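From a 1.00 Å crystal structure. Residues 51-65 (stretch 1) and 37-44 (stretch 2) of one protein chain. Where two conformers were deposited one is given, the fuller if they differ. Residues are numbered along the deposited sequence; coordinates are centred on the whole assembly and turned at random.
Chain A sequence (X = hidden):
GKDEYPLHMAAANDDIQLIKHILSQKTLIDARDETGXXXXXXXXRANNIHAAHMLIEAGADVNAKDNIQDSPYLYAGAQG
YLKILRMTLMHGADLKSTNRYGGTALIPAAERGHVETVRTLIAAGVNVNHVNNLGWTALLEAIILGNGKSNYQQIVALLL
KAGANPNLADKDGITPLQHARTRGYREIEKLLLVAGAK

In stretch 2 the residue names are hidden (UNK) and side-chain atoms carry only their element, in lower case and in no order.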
# COMPACT_ATOMS: atom_id res chain seq x y z
N ALA A 51 18.42 -4.79 1.41
CA ALA A 51 18.26 -5.13 2.82
C ALA A 51 16.91 -5.75 3.11
O ALA A 51 16.79 -6.73 3.81
CB ALA A 51 18.42 -3.88 3.69
N ALA A 52 15.88 -5.18 2.49
CA ALA A 52 14.52 -5.73 2.67
C ALA A 52 14.47 -7.18 2.15
O ALA A 52 13.91 -8.05 2.83
CB ALA A 52 13.49 -4.87 1.98
N HIS A 53 15.07 -7.45 0.99
CA HIS A 53 15.07 -8.81 0.47
C HIS A 53 15.74 -9.77 1.45
O HIS A 53 15.22 -10.86 1.71
CB HIS A 53 15.78 -8.86 -0.87
CG HIS A 53 15.85 -10.21 -1.47
ND1 HIS A 53 16.98 -11.00 -1.52
CD2 HIS A 53 14.86 -10.95 -2.02
CE1 HIS A 53 16.71 -12.13 -2.16
NE2 HIS A 53 15.43 -12.12 -2.46
N MSE A 54 16.90 -9.40 1.97
CA MSE A 54 17.63 -10.28 2.87
C MSE A 54 16.82 -10.54 4.13
O MSE A 54 16.74 -11.67 4.61
CB MSE A 54 18.98 -9.68 3.18
CG MSE A 54 19.84 -10.56 4.04
SE MSE A 54 21.63 -9.88 4.29
CE MSE A 54 22.32 -10.66 2.69
N LEU A 55 16.20 -9.51 4.66
CA LEU A 55 15.41 -9.65 5.92
C LEU A 55 14.16 -10.51 5.72
O LEU A 55 13.84 -11.36 6.52
CB LEU A 55 15.07 -8.28 6.49
CG LEU A 55 16.30 -7.48 7.01
CD1 LEU A 55 15.90 -6.01 7.18
CD2 LEU A 55 16.88 -8.07 8.28
N ILE A 56 13.48 -10.26 4.60
CA ILE A 56 12.31 -11.06 4.22
C ILE A 56 12.68 -12.51 3.97
O ILE A 56 11.96 -13.39 4.49
CB ILE A 56 11.56 -10.44 3.02
CG1 ILE A 56 10.93 -9.12 3.43
CG2 ILE A 56 10.50 -11.36 2.49
CD1 ILE A 56 10.43 -8.26 2.29
N GLU A 57 13.76 -12.78 3.27
CA GLU A 57 14.14 -14.16 3.03
C GLU A 57 14.48 -14.89 4.35
O GLU A 57 14.27 -16.10 4.48
CB GLU A 57 15.28 -14.22 2.03
CG GLU A 57 14.86 -13.93 0.60
CD GLU A 57 13.82 -14.88 -0.00
OE1 GLU A 57 13.88 -16.14 0.19
OE2 GLU A 57 12.95 -14.32 -0.72
N ALA A 58 14.98 -14.14 5.34
CA ALA A 58 15.34 -14.69 6.62
C ALA A 58 14.14 -14.77 7.59
O ALA A 58 14.29 -15.16 8.70
CB ALA A 58 16.48 -13.92 7.19
N GLY A 59 12.95 -14.36 7.15
CA GLY A 59 11.73 -14.55 7.89
C GLY A 59 11.13 -13.36 8.61
O GLY A 59 10.19 -13.52 9.41
N ALA A 60 11.65 -12.16 8.33
CA ALA A 60 11.06 -10.97 8.96
C ALA A 60 9.57 -10.89 8.59
O ALA A 60 9.13 -11.16 7.45
CB ALA A 60 11.76 -9.73 8.48
N ASP A 61 8.75 -10.47 9.56
CA ASP A 61 7.31 -10.40 9.39
C ASP A 61 6.92 -9.13 8.66
O ASP A 61 7.06 -7.99 9.13
CB ASP A 61 6.65 -10.47 10.74
CG ASP A 61 5.16 -10.57 10.73
OD1 ASP A 61 4.55 -10.37 9.67
OD2 ASP A 61 4.60 -10.82 11.84
N VAL A 62 6.40 -9.30 7.46
CA VAL A 62 5.97 -8.20 6.63
C VAL A 62 4.73 -7.48 7.11
O VAL A 62 4.38 -6.42 6.57
CB VAL A 62 5.80 -8.62 5.13
CG1 VAL A 62 7.07 -9.27 4.61
CG2 VAL A 62 4.58 -9.49 4.93
N ASN A 63 4.08 -8.06 8.11
CA ASN A 63 2.89 -7.48 8.74
C ASN A 63 3.14 -6.92 10.12
O ASN A 63 2.21 -6.43 10.74
CB ASN A 63 1.80 -8.55 8.84
CG ASN A 63 1.46 -9.10 7.46
OD1 ASN A 63 1.10 -8.33 6.56
ND2 ASN A 63 1.52 -10.42 7.29
N ALA A 64 4.36 -6.99 10.63
CA ALA A 64 4.63 -6.38 11.92
C ALA A 64 4.37 -4.88 11.80
O ALA A 64 4.74 -4.29 10.79
CB ALA A 64 6.07 -6.64 12.36
N LYS A 65 3.79 -4.28 12.81
CA LYS A 65 3.44 -2.88 12.82
C LYS A 65 4.35 -2.01 13.69
O LYS A 65 4.86 -2.47 14.68
CB LYS A 65 1.96 -2.64 13.17
CG LYS A 65 1.00 -2.92 11.99
CD LYS A 65 -0.43 -2.66 12.33
CE LYS A 65 -1.34 -2.64 11.07
NZ LYS A 65 -2.75 -2.49 11.53
N UNK A 37 10.25 -0.23 16.27
CA UNK A 37 10.33 -0.58 14.85
C UNK A 37 11.17 -1.82 14.61
O UNK A 37 12.19 -2.00 15.26
o UNK A 37 10.17 1.77 14.15
c UNK A 37 10.93 0.58 14.05
N UNK A 38 10.77 -2.66 13.69
CA UNK A 38 11.59 -3.73 13.22
C UNK A 38 12.64 -3.22 12.21
O UNK A 38 12.45 -2.19 11.55
c UNK A 38 10.80 -4.88 12.59
o UNK A 38 10.28 -4.41 11.35
c UNK A 38 9.70 -5.41 13.46
N UNK A 39 13.68 -4.01 12.00
CA UNK A 39 14.70 -3.67 11.06
C UNK A 39 14.13 -3.67 9.63
O UNK A 39 14.49 -2.83 8.79
c UNK A 39 15.90 -4.55 11.17
N UNK A 40 13.22 -4.61 9.33
CA UNK A 40 12.60 -4.59 8.01
C UNK A 40 11.75 -3.32 7.82
O UNK A 40 11.74 -2.77 6.73
c UNK A 40 10.92 -5.87 6.50
c UNK A 40 11.83 -5.80 5.28
c UNK A 40 10.02 -7.09 6.44
c UNK A 40 11.73 -5.84 7.82
N UNK A 41 11.07 -2.84 8.85
CA UNK A 41 10.34 -1.58 8.73
C UNK A 41 11.30 -0.43 8.42
O UNK A 41 11.03 0.39 7.52
c UNK A 41 9.53 -1.31 9.96
c UNK A 41 8.55 -0.16 9.76
c UNK A 41 7.59 0.74 7.07
se UNK A 41 7.12 -0.51 8.46
N UNK A 42 12.46 -0.39 9.10
CA UNK A 42 13.48 0.62 8.83
C UNK A 42 13.95 0.56 7.39
O UNK A 42 14.03 1.58 6.68
c UNK A 42 14.16 0.78 11.24
c UNK A 42 15.80 1.38 9.44
c UNK A 42 14.63 0.48 9.82
N UNK A 43 14.24 -0.64 6.89
CA UNK A 43 14.69 -0.81 5.50
C UNK A 43 13.61 -0.36 4.53
O UNK A 43 13.88 0.27 3.51
c UNK A 43 15.05 -2.25 5.22
N UNK A 44 12.35 -0.68 4.83
CA UNK A 44 11.25 -0.37 3.93
C UNK A 44 11.02 1.12 3.83
O UNK A 44 10.80 1.66 2.74
c UNK A 44 9.99 -1.13 4.33
c UNK A 44 8.83 -0.84 3.38
o UNK A 44 10.25 -2.55 4.25
O HOH W 1 9.31 -6.80 10.29

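Position 37 carries one carbon followed by one oxygen, a short hydroxyl side chain. Its CA-to-CB bond points away from stretch 1, and it makes no contact there; the oxygen is hydrogen-bonded to a residue adjoining the stretch. One carbon and one terminal oxygen identify serine, S37, a small polar residue whose hydroxyl is satisfied although the residue is buried.

At position 38 a single carbon bears one oxygen and one carbon, and that terminal carbon lies 4.0 Å from CB of A64. The branch defines threonine. T38 stands at the N-cap, with chi1 in the p well, and its OG1 accepts from the backbone N of position 41 at 3.1 Å, capping an amide that has no preceding helical turn to bond to. The same OG1 donates to a water at 2.8 Å, and that water donates to O of D61, also at 2.8 Å. The methyl arm, CG2, serves a different surface, that of A64. Threonine thus combines a cap with an apolar contact.

Position 39 has a lone side-chain carbon, its CB, 4.2 Å from CD1 of L55. It is alanine, A39, small enough to let the leucine tip come close: CD1 of L55 lies 3.8 Å from backbone C of A39.

Position 40 shows four carbons forked at the second, without oxygen or sulfur. One end carbon lies 3.8 Å from CB of A52, the other 3.7 Å from CG1 of I56. This is leucine. Although the CA-to-CB bond of L40 runs sideways, its end reaches stretch 1, and the residue has by far the largest covered area in stretch 2. CD2, the carbon near I56, enters a pocket, 3.8 Å from CB of A60 and 4.1 Å from CG1 of V62. A forked aliphatic end suits this place, since its two methyls reach both the helix and the loop after it.

Position 41 has an unbranched chain of two carbons, selenium and one carbon, without contact to stretch 1: selenomethionine, M41. Its CA-to-CB bond points toward stretch 1, but SE of M41 comes no nearer than 5.0 Å, at O of A64. The long apolar side chain is buried, and its backbone N is the donor in the cap made by T38.

Position 42 has one carbon carrying two more and does not touch stretch 1; the pattern is valine. The CA-to-CB bond of V42 runs sideways. With no contact to make here, a beta-branched apolar side chain is tolerated at this partly exposed helical site.

Position 43 again has one carbon, CB, 4.0 Å from CB of A51 and 4.1 Å from N of A52, so it is alanine. The CA-to-CB bond of A43 points toward stretch 1; the small side chain fits where the CA atoms of A43 and A52 are just 5.7 Å apart.

Position 44 has one carbon bearing an oxygen and a carbon, with no contact to stretch 1: threonine. OG1 of T44 donates to O of L40 at 2.9 Å, satisfying its hydroxyl within its own helix at a buried site.

The contact works by apolar packing between nearly antiparallel helices, whose axes approach to 9.1 Å at 155°. Alanines permit close backbones, while L40 and L55 fill the remaining space. No direct hydrogen bond crosses; the water joining T38 and D61 supplies a polar bridge.

Stretch 2, residues 37-44: STALMVAT
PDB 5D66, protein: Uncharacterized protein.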